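Local coordinates for CheC, inhibitor of MCP methylation / FliN fusion protein (Thermotoga maritima, PDB 4HYN), which is a flagellar rotor protein of the CheC phosphatase family and probably dephosphorylates the phosphorylated response regulator CheY, at residues G13-I18 / T122-L127; S28-R33 / D87-G92; S55-V60 / I141-D146; E67-L72 / K189-Y194; V74-K79 / T149-V154. All coordinates share one frame; numbering follows the deposited sequence.

Helices pack on a six-stranded antiparallel sheet. Contacts 1 and 2 both use helix 6-30 (centres 24 Å apart): contact 1 joins it to helix 103-128, contact 2 its C-terminal end to that of helix 79-89. Contact 4 adjoins contact 1 (centres 13 Å apart), Met191 CE lying 3.5 Å from Ile15 CD1, and touches contact 5 through Leu72 and Pro152. Contacts 3 and 5, centres 8 Å apart, involve neighbouring strands 57-66 and 71-78; their centres lie about 28 Å and 22 Å from that of contact 1, across the chain's centre. No ligand marks a site, but the helices of contact 1 lie largely within the two CheC-like sequence regions, with which phosphatase activity is probably associated.

Contact 1 (G13-I18 / T122-L127); sequences GEIGNI and TSLSEL
The two long helices of the CheC-like family regions, 6-30 and 103-128, pack here through residues 13-18 and 122-127, their local axes 9.9 Å apart at an angle of 128°, so the two helices cross obliquely, closer to antiparallel than to parallel. Apolar side chains carry the interface, and no hydrogen bond crosses it. Ile15 reaches across with both branches: its CD1 meets Leu124 CD1 at 3.7 Å, crossing obliquely, while its CG2 lies 4.0 Å from Leu127 CD1. Its CG1 takes the crowded position between backbone N and carbonyl carbon (chi1 74°), leaving CG2 beside the backbone N. Leu127 forks over two partners, for its other methyl, CD2, lies 4.1 Å from Ile18 CD1, the side chains crossing at about a right angle. A branched isoleucine and a forked leucine suit such places because each offers two methyls to different neighbours. Ile18 CG2 sits 3.3 Å from Ser123 OG, and the short serine side chain allows Ile18 to come this close. On the buried side lies helix 185-200, whose Met191 touches both Ile15 and Leu124 and whose Phe195 touches Ile15; Leu124 also rests on Leu69, in the turn between strands 57-66 and 71-78.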
# COMPACT_ATOMS: atom_id res chain seq x y z
N GLY A 13 -7.52 3.95 -8.78
CA GLY A 13 -8.55 3.97 -7.76
C GLY A 13 -9.45 2.75 -7.82
O GLY A 13 -9.77 2.15 -6.80
N GLU A 14 -9.84 2.38 -9.04
CA GLU A 14 -10.71 1.25 -9.24
C GLU A 14 -10.07 -0.08 -8.86
O GLU A 14 -10.64 -0.83 -8.06
CB GLU A 14 -11.23 1.25 -10.68
CG GLU A 14 -12.06 2.50 -10.97
CD GLU A 14 -12.57 2.58 -12.40
OE1 GLU A 14 -13.78 2.82 -12.58
OE2 GLU A 14 -11.77 2.43 -13.34
N ILE A 15 -8.88 -0.36 -9.37
CA ILE A 15 -8.20 -1.60 -9.03
C ILE A 15 -7.79 -1.57 -7.54
O ILE A 15 -7.76 -2.60 -6.88
CB ILE A 15 -6.98 -1.91 -9.97
CG1 ILE A 15 -5.78 -1.01 -9.65
CG2 ILE A 15 -7.37 -1.76 -11.44
CD1 ILE A 15 -4.85 -1.59 -8.61
N GLY A 16 -7.53 -0.37 -7.02
CA GLY A 16 -7.17 -0.23 -5.62
C GLY A 16 -8.33 -0.62 -4.72
O GLY A 16 -8.12 -1.24 -3.68
N ASN A 17 -9.55 -0.27 -5.11
CA ASN A 17 -10.72 -0.63 -4.32
C ASN A 17 -10.93 -2.14 -4.31
O ASN A 17 -11.34 -2.72 -3.29
CB ASN A 17 -11.98 0.08 -4.83
CG ASN A 17 -12.20 1.44 -4.19
OD1 ASN A 17 -11.99 2.49 -4.80
ND2 ASN A 17 -12.62 1.42 -2.93
N ILE A 18 -10.63 -2.79 -5.43
CA ILE A 18 -10.80 -4.22 -5.54
C ILE A 18 -9.67 -4.99 -4.86
O ILE A 18 -9.91 -5.85 -4.02
CB ILE A 18 -10.89 -4.65 -7.02
CG1 ILE A 18 -12.13 -4.02 -7.66
CG2 ILE A 18 -10.94 -6.16 -7.13
CD1 ILE A 18 -12.16 -4.18 -9.16
N THR A 122 -3.03 -11.29 -5.65
CA THR A 122 -3.88 -12.33 -6.21
C THR A 122 -5.08 -11.70 -6.92
O THR A 122 -5.45 -12.10 -8.02
CB THR A 122 -4.37 -13.28 -5.12
OG1 THR A 122 -3.24 -13.92 -4.52
CG2 THR A 122 -5.30 -14.34 -5.70
N SER A 123 -5.67 -10.69 -6.28
CA SER A 123 -6.82 -9.99 -6.84
C SER A 123 -6.40 -9.25 -8.10
O SER A 123 -7.11 -9.26 -9.10
CB SER A 123 -7.38 -9.00 -5.83
OG SER A 123 -8.41 -8.22 -6.40
N LEU A 124 -5.23 -8.62 -8.04
CA LEU A 124 -4.70 -7.88 -9.17
C LEU A 124 -4.41 -8.82 -10.34
O LEU A 124 -4.73 -8.50 -11.49
CB LEU A 124 -3.43 -7.13 -8.76
CG LEU A 124 -2.95 -6.03 -9.72
CD1 LEU A 124 -4.08 -4.99 -9.90
CD2 LEU A 124 -1.67 -5.36 -9.21
N SER A 125 -3.84 -9.98 -10.05
CA SER A 125 -3.52 -10.95 -11.09
C SER A 125 -4.76 -11.42 -11.84
O SER A 125 -4.77 -11.47 -13.07
CB SER A 125 -2.77 -12.14 -10.51
OG SER A 125 -1.54 -11.71 -9.94
N GLU A 126 -5.81 -11.75 -11.09
CA GLU A 126 -7.06 -12.18 -11.70
C GLU A 126 -7.66 -11.03 -12.48
O GLU A 126 -8.12 -11.21 -13.61
CB GLU A 126 -8.04 -12.67 -10.62
CG GLU A 126 -7.57 -13.94 -9.92
CD GLU A 126 -8.42 -14.34 -8.73
OE1 GLU A 126 -8.97 -13.45 -8.04
OE2 GLU A 126 -8.52 -15.56 -8.46
N LEU A 127 -7.58 -9.83 -11.92
CA LEU A 127 -8.14 -8.63 -12.54
C LEU A 127 -7.49 -8.31 -13.88
O LEU A 127 -8.18 -8.13 -14.88
CB LEU A 127 -8.02 -7.44 -11.57
CG LEU A 127 -9.10 -6.36 -11.54
CD1 LEU A 127 -8.84 -5.31 -12.60
CD2 LEU A 127 -10.50 -6.97 -11.71

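Contact 2 (S28-R33 / D87-G92)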
# COMPACT_ATOMS: atom_id res chain seq x y z
N SER A 28 -10.22 -9.05 7.62
CA SER A 28 -11.47 -9.07 8.35
C SER A 28 -11.79 -10.48 8.79
O SER A 28 -12.44 -10.70 9.81
CB SER A 28 -12.59 -8.56 7.45
OG SER A 28 -13.82 -8.50 8.13
N MSE A 29 -11.38 -11.45 7.98
CA MSE A 29 -11.61 -12.86 8.26
C MSE A 29 -10.75 -13.33 9.42
O MSE A 29 -11.19 -14.12 10.25
CB MSE A 29 -11.31 -13.68 7.00
CG MSE A 29 -12.40 -14.66 6.65
SE MSE A 29 -14.12 -13.77 6.59
CE MSE A 29 -15.00 -14.66 8.08
N ILE A 30 -9.52 -12.82 9.47
CA ILE A 30 -8.55 -13.16 10.51
C ILE A 30 -9.06 -12.59 11.83
O ILE A 30 -9.02 -13.25 12.88
CB ILE A 30 -7.16 -12.56 10.17
CG1 ILE A 30 -6.54 -13.31 8.98
CG2 ILE A 30 -6.24 -12.62 11.36
CD1 ILE A 30 -5.18 -12.75 8.54
N LEU A 31 -9.51 -11.33 11.77
CA LEU A 31 -10.06 -10.63 12.93
C LEU A 31 -11.57 -10.89 12.92
O LEU A 31 -12.10 -11.48 11.97
CB LEU A 31 -9.77 -9.13 12.83
CG LEU A 31 -8.31 -8.70 12.90
CD1 LEU A 31 -7.97 -7.85 11.71
CD2 LEU A 31 -8.10 -7.90 14.14
N GLY A 32 -12.29 -10.48 13.95
CA GLY A 32 -13.73 -10.75 13.92
C GLY A 32 -14.53 -9.50 13.63
O GLY A 32 -15.71 -9.43 13.97
N ARG A 33 -13.88 -8.53 13.00
CA ARG A 33 -14.48 -7.24 12.70
C ARG A 33 -14.60 -6.94 11.21
O ARG A 33 -13.81 -7.41 10.38
CB ARG A 33 -13.65 -6.13 13.33
CG ARG A 33 -13.55 -6.22 14.83
CD ARG A 33 -12.63 -5.16 15.39
NE ARG A 33 -12.40 -5.35 16.81
CZ ARG A 33 -12.75 -4.47 17.75
NH1 ARG A 33 -13.36 -3.34 17.41
NH2 ARG A 33 -12.42 -4.68 19.01
N ASP A 87 -1.94 -4.67 17.99
CA ASP A 87 -2.78 -4.99 19.14
C ASP A 87 -3.93 -5.89 18.72
O ASP A 87 -4.28 -6.84 19.43
CB ASP A 87 -3.31 -3.70 19.78
CG ASP A 87 -3.98 -3.94 21.13
OD1 ASP A 87 -5.15 -3.52 21.30
OD2 ASP A 87 -3.35 -4.54 22.03
N LEU A 88 -4.51 -5.61 17.56
CA LEU A 88 -5.62 -6.40 17.01
C LEU A 88 -5.15 -7.83 16.71
O LEU A 88 -5.81 -8.80 17.10
CB LEU A 88 -6.16 -5.75 15.74
CG LEU A 88 -7.52 -5.05 15.76
CD1 LEU A 88 -8.09 -5.04 17.14
CD2 LEU A 88 -7.40 -3.65 15.20
N MSE A 89 -4.02 -7.96 16.03
CA MSE A 89 -3.46 -9.27 15.69
C MSE A 89 -3.13 -10.07 16.95
O MSE A 89 -3.19 -11.30 16.94
CB MSE A 89 -2.18 -9.12 14.86
CG MSE A 89 -2.37 -8.66 13.40
SE MSE A 89 -3.34 -9.93 12.25
CE MSE A 89 -4.78 -8.76 11.70
N MSE A 90 -2.75 -9.38 18.02
CA MSE A 90 -2.39 -10.04 19.27
C MSE A 90 -3.56 -10.37 20.19
O MSE A 90 -3.36 -10.92 21.27
CB MSE A 90 -1.32 -9.23 20.00
CG MSE A 90 0.05 -9.39 19.39
SE MSE A 90 1.21 -7.87 19.64
CE MSE A 90 1.69 -8.16 21.50
N GLY A 91 -4.78 -10.06 19.74
CA GLY A 91 -5.96 -10.36 20.53
C GLY A 91 -6.73 -9.18 21.11
O GLY A 91 -7.91 -9.32 21.45
N GLY A 92 -6.09 -8.02 21.19
CA GLY A 92 -6.72 -6.83 21.75
C GLY A 92 -7.90 -6.22 21.01
O GLY A 92 -8.36 -6.74 19.98
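Two N-H groups grip the carbonyl oxygen Asp87 O: Gly92 N at 2.8 Å and, weakly, Met90 N. Together with Gly91 N, which bonds to Leu88 O at 3.1 Å, the Gly92 bond makes a Schellman motif that ends helix 79-89. Gly91 turns the chain with a positive phi of 112°, where a side chain would jam against the preceding carbonyl oxygen. Against it lies the end of helix 6-30, where Leu31 leaves helical angles. Leu31 divides its methyls between two neighbours, crossing both at about a right angle: CD2 packs on Leu88 CB at 3.3 Å, and CD1 on the selenomethionine methyl Met89 CE, also at 3.3 Å. An alanine in place of Leu31 would lose CG and both methyls and is likely to loosen the packing between the helix ends. Met89, bent at chi2 and chi3, folds back so that CE meets Leu31 and SE lies 4.1 Å from Ile30 CG2; it also touches Ala108 of helix 103-128. Arg33 extends past Leu88, and NH1 is hydrogen-bonded to the backbone O of Glu172. Ser28 OG, anti to its own backbone N, donates to Arg33 O at 2.5 Å from above the carbonyl plane.

Contact 3 (S55-V60 / I141-D146)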
# COMPACT_ATOMS: atom_id res chain seq x y z
N SER A 55 6.01 12.79 7.39
CA SER A 55 6.79 13.33 8.49
C SER A 55 6.78 12.34 9.65
O SER A 55 5.98 11.41 9.68
CB SER A 55 6.23 14.68 8.95
OG SER A 55 5.02 14.50 9.66
N GLY A 56 7.69 12.54 10.60
CA GLY A 56 7.76 11.65 11.74
C GLY A 56 8.32 10.28 11.42
O GLY A 56 8.68 9.99 10.29
N GLU A 57 8.43 9.45 12.45
CA GLU A 57 8.95 8.09 12.30
C GLU A 57 7.78 7.19 11.90
O GLU A 57 6.79 7.10 12.61
CB GLU A 57 9.55 7.65 13.64
CG GLU A 57 10.66 6.61 13.55
CD GLU A 57 11.37 6.40 14.88
OE1 GLU A 57 11.40 5.25 15.38
OE2 GLU A 57 11.89 7.39 15.44
N GLN A 58 7.90 6.55 10.73
CA GLN A 58 6.84 5.68 10.23
C GLN A 58 7.32 4.31 9.78
O GLN A 58 8.52 4.05 9.69
CB GLN A 58 6.08 6.38 9.10
CG GLN A 58 5.42 7.67 9.55
CD GLN A 58 4.36 8.17 8.61
OE1 GLN A 58 4.17 9.38 8.47
NE2 GLN A 58 3.64 7.26 7.98
N VAL A 59 6.37 3.43 9.47
CA VAL A 59 6.68 2.08 9.02
C VAL A 59 6.42 1.94 7.53
O VAL A 59 5.35 2.29 7.05
CB VAL A 59 5.84 1.04 9.80
CG1 VAL A 59 6.08 -0.38 9.25
CG2 VAL A 59 6.18 1.10 11.28
N VAL A 60 7.43 1.48 6.80
CA VAL A 60 7.29 1.28 5.36
C VAL A 60 7.38 -0.20 5.07
O VAL A 60 8.31 -0.88 5.51
CB VAL A 60 8.34 2.07 4.54
CG1 VAL A 60 8.24 3.55 4.84
CG2 VAL A 60 9.74 1.56 4.82
N ILE A 141 11.23 0.47 9.84
CA ILE A 141 10.87 1.77 10.37
C ILE A 141 11.80 2.82 9.75
O ILE A 141 13.02 2.64 9.70
CB ILE A 141 10.92 1.76 11.91
CG1 ILE A 141 10.16 2.95 12.47
CG2 ILE A 141 12.36 1.77 12.41
CD1 ILE A 141 9.90 2.80 13.94
N LEU A 142 11.20 3.86 9.19
CA LEU A 142 11.95 4.92 8.55
C LEU A 142 11.62 6.26 9.21
O LEU A 142 10.44 6.61 9.38
CB LEU A 142 11.62 4.93 7.05
CG LEU A 142 12.38 5.83 6.06
CD1 LEU A 142 13.87 5.56 6.11
CD2 LEU A 142 11.86 5.55 4.65
N ASN A 143 12.65 6.99 9.65
CA ASN A 143 12.46 8.29 10.28
C ASN A 143 12.50 9.41 9.24
O ASN A 143 13.58 9.87 8.85
CB ASN A 143 13.54 8.53 11.34
CG ASN A 143 13.22 9.70 12.27
OD1 ASN A 143 12.33 10.52 11.98
ND2 ASN A 143 13.93 9.78 13.39
N PHE A 144 11.32 9.83 8.80
CA PHE A 144 11.20 10.90 7.80
C PHE A 144 11.72 12.25 8.28
O PHE A 144 11.94 13.15 7.47
CB PHE A 144 9.75 11.01 7.30
CG PHE A 144 9.33 9.84 6.44
CD1 PHE A 144 8.81 8.69 7.02
CD2 PHE A 144 9.52 9.88 5.07
CE1 PHE A 144 8.49 7.59 6.23
CE2 PHE A 144 9.21 8.78 4.28
CZ PHE A 144 8.69 7.63 4.86
N ASP A 145 11.90 12.40 9.59
CA ASP A 145 12.43 13.64 10.14
C ASP A 145 13.97 13.66 10.16
O ASP A 145 14.59 14.67 10.50
CB ASP A 145 11.85 13.92 11.53
CG ASP A 145 10.40 14.38 11.47
OD1 ASP A 145 9.92 14.76 10.38
OD2 ASP A 145 9.73 14.37 12.53
N ASP A 146 14.58 12.53 9.80
CA ASP A 146 16.03 12.41 9.72
C ASP A 146 16.39 12.81 8.29
O ASP A 146 16.01 12.13 7.34
CB ASP A 146 16.46 10.97 9.99
CG ASP A 146 17.98 10.79 9.98
OD1 ASP A 146 18.71 11.58 9.34
OD2 ASP A 146 18.45 9.83 10.63
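Strand 57-60 pairs antiparallel with residues 141-143, which belong to an outermost strand of the six-stranded sheet. The tight part centres on the hydrogen-bonded pair Gln58 and Leu142: Leu142 N donates to Gln58 O at 2.7 Å, nearly along the C=O axis, and Gln58 N returns a bond to Leu142 O at 2.9 Å. Beyond the strand end Phe144 N donates to Gly56 O at 3.0 Å, a more bent bond (139°). The Phe144 ring, buried, receives Leu142 CG over one face, while Gly56 O and Val60 CG1 stand at its edge; Val60 CG1 also meets Leu142 CD2, closing an apolar cluster. The looser margin holds the polar and charged groups. Glu57, extended beyond CG, crosses Ile141 obliquely, CG 3.8 Å from Ile141 CG1, and its OE1 is held in a salt bridge by Lys79. An alanine in place of Glu57 would lose the salt bridge and would probably leave Lys79 less firmly held and Ile141 less covered. Exposed Asp145 reaches back to the positive-phi Gly56, OD1 accepting Gly56 N at 3.2 Å from above the carboxylate plane. Asn143 starts the type I turn, and its OD1 takes Asp145 N at 3.1 Å, an Asx turn.

Contact 4 (E67-L72 / K189-Y194)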
# COMPACT_ATOMS: atom_id res chain seq x y z
N GLU A 67 7.62 -11.09 -12.66
CA GLU A 67 6.89 -11.69 -13.80
C GLU A 67 5.45 -11.23 -13.95
O GLU A 67 4.56 -11.66 -13.22
CB GLU A 67 6.97 -13.22 -13.76
CG GLU A 67 6.40 -13.88 -12.52
CD GLU A 67 7.21 -15.10 -12.11
OE1 GLU A 67 8.13 -14.95 -11.27
OE2 GLU A 67 6.93 -16.20 -12.63
N GLY A 68 5.21 -10.39 -14.94
CA GLY A 68 3.88 -9.85 -15.15
C GLY A 68 4.04 -8.37 -14.89
O GLY A 68 3.69 -7.53 -15.72
N LEU A 69 4.56 -8.06 -13.71
CA LEU A 69 4.85 -6.69 -13.29
C LEU A 69 6.22 -6.72 -12.63
O LEU A 69 6.59 -7.71 -12.00
CB LEU A 69 3.81 -6.15 -12.31
CG LEU A 69 2.42 -5.83 -12.87
CD1 LEU A 69 1.56 -5.23 -11.77
CD2 LEU A 69 2.55 -4.85 -14.05
N GLU A 70 6.98 -5.65 -12.81
CA GLU A 70 8.31 -5.54 -12.20
C GLU A 70 8.45 -4.18 -11.56
O GLU A 70 8.29 -3.15 -12.21
CB GLU A 70 9.41 -5.74 -13.25
CG GLU A 70 9.55 -7.17 -13.74
CD GLU A 70 10.50 -7.32 -14.92
OE1 GLU A 70 11.23 -6.34 -15.23
OE2 GLU A 70 10.51 -8.41 -15.55
N GLY A 71 8.74 -4.17 -10.27
CA GLY A 71 8.90 -2.91 -9.59
C GLY A 71 8.67 -3.01 -8.10
O GLY A 71 8.25 -4.05 -7.58
N LEU A 72 8.95 -1.90 -7.43
CA LEU A 72 8.79 -1.80 -6.00
C LEU A 72 7.42 -1.23 -5.64
O LEU A 72 6.95 -0.28 -6.26
CB LEU A 72 9.91 -0.93 -5.42
CG LEU A 72 10.10 -0.94 -3.92
CD1 LEU A 72 10.51 -2.32 -3.43
CD2 LEU A 72 11.15 0.09 -3.57
N LYS A 189 1.67 2.66 -15.93
CA LYS A 189 1.52 2.62 -17.39
C LYS A 189 1.46 1.17 -17.86
O LYS A 189 0.71 0.82 -18.77
CB LYS A 189 2.70 3.33 -18.07
CG LYS A 189 2.51 3.54 -19.57
CD LYS A 189 3.70 3.08 -20.41
CE LYS A 189 4.73 4.19 -20.59
NZ LYS A 189 5.84 3.81 -21.52
N LYS A 190 2.24 0.32 -17.21
CA LYS A 190 2.30 -1.10 -17.53
C LYS A 190 0.96 -1.76 -17.17
O LYS A 190 0.44 -2.56 -17.94
CB LYS A 190 3.45 -1.76 -16.77
CG LYS A 190 4.23 -2.79 -17.57
CD LYS A 190 3.35 -3.92 -18.06
CE LYS A 190 3.15 -3.83 -19.57
NZ LYS A 190 2.00 -4.65 -20.06
N MSE A 191 0.42 -1.42 -16.00
CA MSE A 191 -0.87 -1.96 -15.57
C MSE A 191 -1.98 -1.47 -16.50
O MSE A 191 -2.94 -2.18 -16.73
CB MSE A 191 -1.19 -1.51 -14.14
CG MSE A 191 -0.28 -2.07 -13.06
SE MSE A 191 -0.72 -1.27 -11.34
CE MSE A 191 -2.58 -1.77 -11.29
N TYR A 192 -1.82 -0.27 -17.04
CA TYR A 192 -2.80 0.30 -17.94
C TYR A 192 -2.84 -0.44 -19.28
O TYR A 192 -3.90 -0.54 -19.89
CB TYR A 192 -2.54 1.80 -18.17
CG TYR A 192 -3.72 2.51 -18.78
CD1 TYR A 192 -4.95 2.57 -18.10
CD2 TYR A 192 -3.64 3.10 -20.04
CE1 TYR A 192 -6.07 3.18 -18.68
CE2 TYR A 192 -4.75 3.72 -20.63
CZ TYR A 192 -5.96 3.75 -19.94
OH TYR A 192 -7.08 4.32 -20.52
N GLU A 193 -1.70 -0.95 -19.73
CA GLU A 193 -1.65 -1.69 -20.99
C GLU A 193 -2.45 -2.97 -20.85
O GLU A 193 -3.17 -3.36 -21.76
CB GLU A 193 -0.21 -2.02 -21.38
CG GLU A 193 0.60 -0.84 -21.87
CD GLU A 193 2.11 -1.11 -21.93
OE1 GLU A 193 2.52 -2.27 -22.18
OE2 GLU A 193 2.88 -0.15 -21.71
N TYR A 194 -2.32 -3.64 -19.70
CA TYR A 194 -3.06 -4.87 -19.44
C TYR A 194 -4.54 -4.56 -19.24
O TYR A 194 -5.41 -5.32 -19.67
CB TYR A 194 -2.54 -5.53 -18.16
CG TYR A 194 -1.25 -6.29 -18.31
CD1 TYR A 194 -0.14 -5.97 -17.52
CD2 TYR A 194 -1.13 -7.35 -19.21
CE1 TYR A 194 1.04 -6.69 -17.61
CE2 TYR A 194 0.05 -8.08 -19.31
CZ TYR A 194 1.14 -7.73 -18.50
OH TYR A 194 2.32 -8.42 -18.60
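The beta hairpin of strands 57-66 and 71-78 rests its turn on the C-terminal helix 185-200, and Leu69 is its main point of contact. Its methyl CD1 lies 3.9 Å from CG of selenomethionine Met191, the side chains crossing at about a right angle. Leu69 CD2 also touches Met191 CG (4.1 Å) and reaches Lys190 CD, an apolar stretch of the lysine chain, and the edge of the Tyr194 ring at CE1. A forked leucine thus packs against three side chains of one helix face. Beside it, Tyr194 OH gives a weak hydrogen bond of 3.3 Å to Gly68 O. Gly68 adopts a phi of 115°, at which a side chain would run into the carbonyl oxygen of Glu67, so glycine suits the bend. In the next shell, Met191 touches Met11 of helix 6-30, and Leu69 touches Ile132. Tyr194 in turn leans on Leu128 and Ile130. Lys190 bends at chi2 and chi3, which brings NZ over one face of the Tyr194 ring, offset to its rim and 3.3 Å above the plane. A salt bridge from Glu193, three residues on, holds the ammonium there, Lys190 NZ lying 3.2 Å from Glu193 OE1.

Contact 5 (V74-K79 / T149-V154); sequences VLVLDK and TQFPPV
The phenyl ring of Phe151 carries the adjoining proline on one face, Pro152 CD standing 3.4 Å above the plane and offset toward the rim. At the ring's edge, in plane, is Val154 CG2, and Val76 CG2 also comes to the edge, 3.8 Å from Phe151 CE2. Val74 CG1 approaches obliquely, 3.8 Å from Phe151 CZ. Both valines meet the phenylalanine tip to tip, because CG of Phe151 stands anti to its backbone N (chi1 -164°) and extends the ring to the strand. Val74 uses its second branch as well: CG2 touches Val154 CG2 at 3.8 Å and Pro152 CB at 4.0 Å. Compact beta-branched valines suit a strand here: Val74 offers one methyl to Phe151 and the other to Pro152 and Val154, Val76 only CG2 to Phe151, while the flat phenylalanine and the rigid proline fill the covering layer. Pro153 centres an inverse gamma turn, in which Val154 N donates to Pro152 O at 2.8 Å, and this bend returns Val154 to Val74. Nearby, Phe151 and Val154 also rest on Val182 of strand 177-184, and Phe144 and Val50 touch the same phenylalanine. This is the packing of an irregular segment across an inner strand: in this CheC-like fold the loop between strands 133-143 and 161-171 covers part of one face of the antiparallel sheet, over Val74 and Val76 of strand 71-78.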
# COMPACT_ATOMS: atom_id res chain seq x y z
N VAL A 74 5.44 0.11 -2.32
CA VAL A 74 5.64 0.55 -0.95
C VAL A 74 4.39 1.01 -0.23
O VAL A 74 3.59 1.77 -0.78
CB VAL A 74 6.68 1.71 -0.91
CG1 VAL A 74 6.84 2.26 0.50
CG2 VAL A 74 8.02 1.22 -1.45
N LEU A 75 4.24 0.56 1.01
CA LEU A 75 3.12 0.95 1.87
C LEU A 75 3.70 1.75 3.02
O LEU A 75 4.69 1.34 3.64
CB LEU A 75 2.39 -0.27 2.42
CG LEU A 75 1.47 -1.07 1.50
CD1 LEU A 75 0.69 -2.07 2.35
CD2 LEU A 75 0.51 -0.13 0.78
N VAL A 76 3.10 2.90 3.30
CA VAL A 76 3.56 3.77 4.38
C VAL A 76 2.48 3.89 5.44
O VAL A 76 1.41 4.45 5.21
CB VAL A 76 3.95 5.18 3.85
CG1 VAL A 76 4.49 6.05 4.99
CG2 VAL A 76 4.98 5.06 2.74
N LEU A 77 2.77 3.35 6.62
CA LEU A 77 1.85 3.35 7.75
C LEU A 77 2.45 4.10 8.94
O LEU A 77 3.64 3.94 9.25
CB LEU A 77 1.51 1.91 8.17
CG LEU A 77 0.77 0.96 7.22
CD1 LEU A 77 1.62 0.63 6.01
CD2 LEU A 77 0.44 -0.33 7.96
N ASP A 78 1.64 4.91 9.61
CA ASP A 78 2.13 5.65 10.77
C ASP A 78 2.11 4.81 12.04
O ASP A 78 1.33 3.85 12.17
CB ASP A 78 1.39 6.99 10.93
CG ASP A 78 0.03 6.86 11.60
OD1 ASP A 78 -0.34 7.80 12.34
OD2 ASP A 78 -0.68 5.86 11.39
N LYS A 79 3.01 5.15 12.97
CA LYS A 79 3.14 4.46 14.24
C LYS A 79 1.82 4.10 14.92
O LYS A 79 1.66 2.99 15.42
CB LYS A 79 4.01 5.27 15.20
CG LYS A 79 5.49 4.92 15.18
CD LYS A 79 6.27 5.90 16.05
CE LYS A 79 7.54 5.28 16.60
NZ LYS A 79 8.38 4.75 15.51
N THR A 149 17.86 10.04 5.78
CA THR A 149 17.09 8.91 5.27
C THR A 149 16.52 9.17 3.89
O THR A 149 16.27 10.31 3.50
CB THR A 149 15.95 8.51 6.23
OG1 THR A 149 15.08 9.63 6.43
CG2 THR A 149 16.51 8.04 7.57
N GLN A 150 16.37 8.10 3.12
CA GLN A 150 15.83 8.22 1.78
C GLN A 150 14.63 7.28 1.60
O GLN A 150 14.62 6.16 2.12
CB GLN A 150 16.92 7.91 0.74
CG GLN A 150 18.11 8.87 0.79
CD GLN A 150 19.28 8.43 -0.09
OE1 GLN A 150 20.43 8.80 0.16
NE2 GLN A 150 18.99 7.62 -1.11
N PHE A 151 13.61 7.76 0.91
CA PHE A 151 12.45 6.92 0.65
C PHE A 151 12.91 5.77 -0.27
O PHE A 151 13.81 5.95 -1.11
CB PHE A 151 11.36 7.76 -0.04
CG PHE A 151 10.00 7.13 -0.01
CD1 PHE A 151 9.58 6.29 -1.04
CD2 PHE A 151 9.14 7.37 1.05
CE1 PHE A 151 8.32 5.70 -1.00
CE2 PHE A 151 7.89 6.78 1.09
CZ PHE A 151 7.48 5.94 0.06
N PRO A 152 12.37 4.54 -0.07
CA PRO A 152 12.75 3.40 -0.91
C PRO A 152 12.72 3.77 -2.41
O PRO A 152 11.85 4.52 -2.86
CB PRO A 152 11.70 2.36 -0.55
CG PRO A 152 11.49 2.61 0.90
CD PRO A 152 11.40 4.12 0.96
N PRO A 153 13.68 3.24 -3.20
CA PRO A 153 13.74 3.54 -4.63
C PRO A 153 12.63 2.98 -5.54
O PRO A 153 12.85 2.07 -6.35
CB PRO A 153 15.13 3.02 -5.02
CG PRO A 153 15.24 1.76 -4.15
CD PRO A 153 14.68 2.23 -2.80
N VAL A 154 11.43 3.54 -5.40
CA VAL A 154 10.30 3.13 -6.23
C VAL A 154 10.66 3.44 -7.69
O VAL A 154 10.28 2.73 -8.62
CB VAL A 154 9.04 3.91 -5.80
CG1 VAL A 154 7.87 3.53 -6.68
CG2 VAL A 154 8.73 3.61 -4.34